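Local atomic coordinates of outer membrane porin protein 32 (Delftia acidovorans, PDB entry 2FGQ), a protein that forms trimeric, anion-selective channels across the bacterial outer membrane and can bind malate. Residues Q99-Y104 with S220-Q225. Sequence-based numbering, arbitrary orientation.
With MLT (D-malate), chain H.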
loop_
_atom_site.group_PDB
_atom_site.type_symbol
_atom_site.label_atom_id
_atom_site.label_comp_id
_atom_site.label_asym_id
_atom_site.label_seq_id
_atom_site.Cartn_x
_atom_site.Cartn_y
_atom_site.Cartn_z
ATOM N N GLN A 99 -12.162 18.944 -11.058
ATOM C CA GLN A 99 -11.737 18.271 -12.280
ATOM C C GLN A 99 -11.762 19.236 -13.465
ATOM O O GLN A 99 -10.818 19.318 -14.249
ATOM C CB GLN A 99 -12.573 17.037 -12.570
ATOM C CG GLN A 99 -11.943 16.195 -13.678
ATOM C CD GLN A 99 -12.688 14.961 -13.962
ATOM O OE1 GLN A 99 -12.319 13.893 -13.486
ATOM N NE2 GLN A 99 -13.730 15.075 -14.775
ATOM N N LYS A 100 -12.826 20.007 -13.560
ATOM C CA LYS A 100 -12.968 20.880 -14.710
ATOM C C LYS A 100 -12.213 22.189 -14.533
ATOM O O LYS A 100 -11.577 22.662 -15.470
ATOM C CB LYS A 100 -14.449 21.157 -14.950
ATOM C CG LYS A 100 -14.723 21.837 -16.296
ATOM C CD LYS A 100 -14.442 20.923 -17.473
ATOM C CE LYS A 100 -15.078 21.412 -18.768
ATOM N NZ LYS A 100 -14.471 22.639 -19.216
ATOM N N LEU A 101 -12.289 22.796 -13.363
ATOM C CA LEU A 101 -11.763 24.152 -13.220
ATOM C C LEU A 101 -10.232 24.163 -13.032
ATOM O O LEU A 101 -9.577 25.135 -13.397
ATOM C CB LEU A 101 -12.440 24.901 -12.083
ATOM C CG LEU A 101 -13.817 25.497 -12.437
ATOM C CD1 LEU A 101 -13.624 26.679 -13.377
ATOM C CD2 LEU A 101 -14.788 24.514 -13.004
ATOM N N THR A 102 -9.636 23.101 -12.493
ATOM C CA THR A 102 -8.177 23.089 -12.386
ATOM C C THR A 102 -7.514 23.015 -13.773
ATOM O O THR A 102 -6.349 23.299 -13.887
ATOM C CB THR A 102 -7.605 21.943 -11.495
ATOM O OG1 THR A 102 -8.070 20.670 -11.934
ATOM C CG2 THR A 102 -8.049 22.095 -10.081
ATOM N N SER A 103 -8.266 22.660 -14.811
ATOM C CA SER A 103 -7.725 22.643 -16.177
ATOM C C SER A 103 -7.240 24.038 -16.667
ATOM O O SER A 103 -6.430 24.114 -17.599
ATOM C CB SER A 103 -8.743 22.047 -17.158
ATOM O OG SER A 103 -9.753 23.026 -17.468
ATOM N N TYR A 104 -7.680 25.117 -16.026
ATOM C CA TYR A 104 -7.280 26.482 -16.378
ATOM C C TYR A 104 -5.953 26.932 -15.744
ATOM O O TYR A 104 -5.407 27.971 -16.088
ATOM C CB TYR A 104 -8.403 27.470 -16.029
ATOM C CG TYR A 104 -9.645 27.152 -16.788
ATOM C CD1 TYR A 104 -9.744 27.484 -18.126
ATOM C CD2 TYR A 104 -10.694 26.458 -16.197
ATOM C CE1 TYR A 104 -10.832 27.134 -18.847
ATOM C CE2 TYR A 104 -11.811 26.131 -16.898
ATOM C CZ TYR A 104 -11.884 26.453 -18.246
ATOM O OH TYR A 104 -13.013 26.119 -18.979
ATOM N N SER A 220 -5.065 32.009 -20.145
ATOM C CA SER A 220 -5.981 31.310 -19.249
ATOM C C SER A 220 -6.196 32.137 -17.980
ATOM O O SER A 220 -5.286 32.758 -17.509
ATOM C CB SER A 220 -5.366 29.956 -18.895
ATOM O OG SER A 220 -6.348 29.127 -18.289
ATOM N N GLY A 221 -7.420 32.168 -17.475
ATOM C CA GLY A 221 -7.767 32.887 -16.267
ATOM C C GLY A 221 -8.787 32.131 -15.406
ATOM O O GLY A 221 -9.567 31.294 -15.886
ATOM N N LEU A 222 -8.771 32.431 -14.108
ATOM C CA LEU A 222 -9.634 31.743 -13.131
ATOM C C LEU A 222 -9.965 32.814 -12.068
ATOM O O LEU A 222 -9.080 33.569 -11.647
ATOM C CB LEU A 222 -8.877 30.600 -12.444
ATOM C CG LEU A 222 -8.940 29.105 -12.831
ATOM C CD1 LEU A 222 -7.927 28.283 -12.047
ATOM C CD2 LEU A 222 -10.314 28.475 -12.608
ATOM N N LEU A 223 -11.220 32.853 -11.644
ATOM C CA LEU A 223 -11.678 33.607 -10.474
ATOM C C LEU A 223 -12.417 32.641 -9.563
ATOM O O LEU A 223 -13.188 31.819 -10.036
ATOM C CB LEU A 223 -12.681 34.674 -10.900
ATOM C CG LEU A 223 -12.244 35.612 -11.999
ATOM C CD1 LEU A 223 -13.458 36.335 -12.503
ATOM C CD2 LEU A 223 -11.207 36.568 -11.414
ATOM N N GLN A 224 -12.241 32.777 -8.258
ATOM C CA GLN A 224 -12.895 31.898 -7.333
ATOM C C GLN A 224 -13.172 32.596 -6.023
ATOM O O GLN A 224 -12.321 33.332 -5.525
ATOM C CB GLN A 224 -12.009 30.669 -7.024
ATOM C CG GLN A 224 -12.692 29.574 -6.230
ATOM C CD GLN A 224 -11.783 28.371 -6.051
ATOM O OE1 GLN A 224 -12.089 27.255 -6.557
ATOM N NE2 GLN A 224 -10.657 28.570 -5.370
ATOM N N GLN A 225 -14.361 32.360 -5.479
ATOM C CA GLN A 225 -14.675 32.751 -4.105
ATOM C C GLN A 225 -14.983 31.511 -3.317
ATOM O O GLN A 225 -15.838 30.719 -3.714
ATOM C CB GLN A 225 -15.852 33.716 -4.021
ATOM C CG GLN A 225 -16.135 34.117 -2.604
ATOM C CD GLN A 225 -17.174 35.209 -2.505
ATOM O OE1 GLN A 225 -18.347 34.920 -2.313
ATOM N NE2 GLN A 225 -16.761 36.459 -2.678
HETATM C C1 MLT H . -4.162 16.067 -9.281
HETATM O O1 MLT H . -2.841 16.146 -9.483
HETATM O O2 MLT H . -4.953 15.488 -10.138
HETATM C C2 MLT H . -4.853 16.678 -8.119
HETATM O O3 MLT H . -4.076 16.549 -6.957
HETATM C C3 MLT H . -5.210 18.114 -8.477
HETATM C C4 MLT H . -5.834 18.066 -9.857
HETATM O O4 MLT H . -5.430 17.256 -10.807
HETATM O O5 MLT H . -6.815 18.818 -10.167
HETATM O O HOH W 1 -5.409 26.349 -19.453
#
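Ser220 OG donates a hydrogen bond of 2.7 Å to Tyr104 O, approaching in the carbonyl plane on a lone pair with a C=O...O angle of 116°. Ser220 OG stands anti to its own backbone N (chi1 -166°), and the same hydroxyl also sits at the edge of the Tyr104 ring, in its plane, 3.8 Å from CD1. A water donates to Ser220 OG and to Ser103 O, adding a second, longer link between the segments. Next to this polar pair, Leu222 makes the mainly apolar part of the contact. Leu222 CG packs 3.6 Å from Tyr104 CB, the two side chains crossing at about a right angle, while Leu222 CD2 lies 3.8 Å from Leu101 CD1 and 3.5 Å from Leu101 O. That carbonyl already accepts a hydrogen bond from Tyr104 N, so it is satisfied although a methyl lies against it. An alanine in place of Leu222 would probably leave a gap beside Leu101 CD1 and Tyr104 CB, weakening the apolar part of the contact.

The end of helix 96-101 and the 3-10 segment after it are braced from within. Ser103 OG donates a 2.7 Å hydrogen bond to Lys100 O and lies 3.7 Å above one face of the Tyr104 ring, toward the rim. Beyond the contact, Tyr104 OH hydrogen-bonds with Ser184 and Ser186, and Lys100 NZ forms a salt bridge with Asp179. Thr102 CB points away from the strand; its OG1 lies 2.9 Å from malate O5, but Ser98 O is also within reach of its proton. Malate is further bound by Thr36, Arg75 and Arg133. The arrangement is that of the constriction loop (L3) of 16-stranded trimeric porins, which folds inward after the fifth strand; here it packs inside strand 218-230 and sets Thr102 at the malate site.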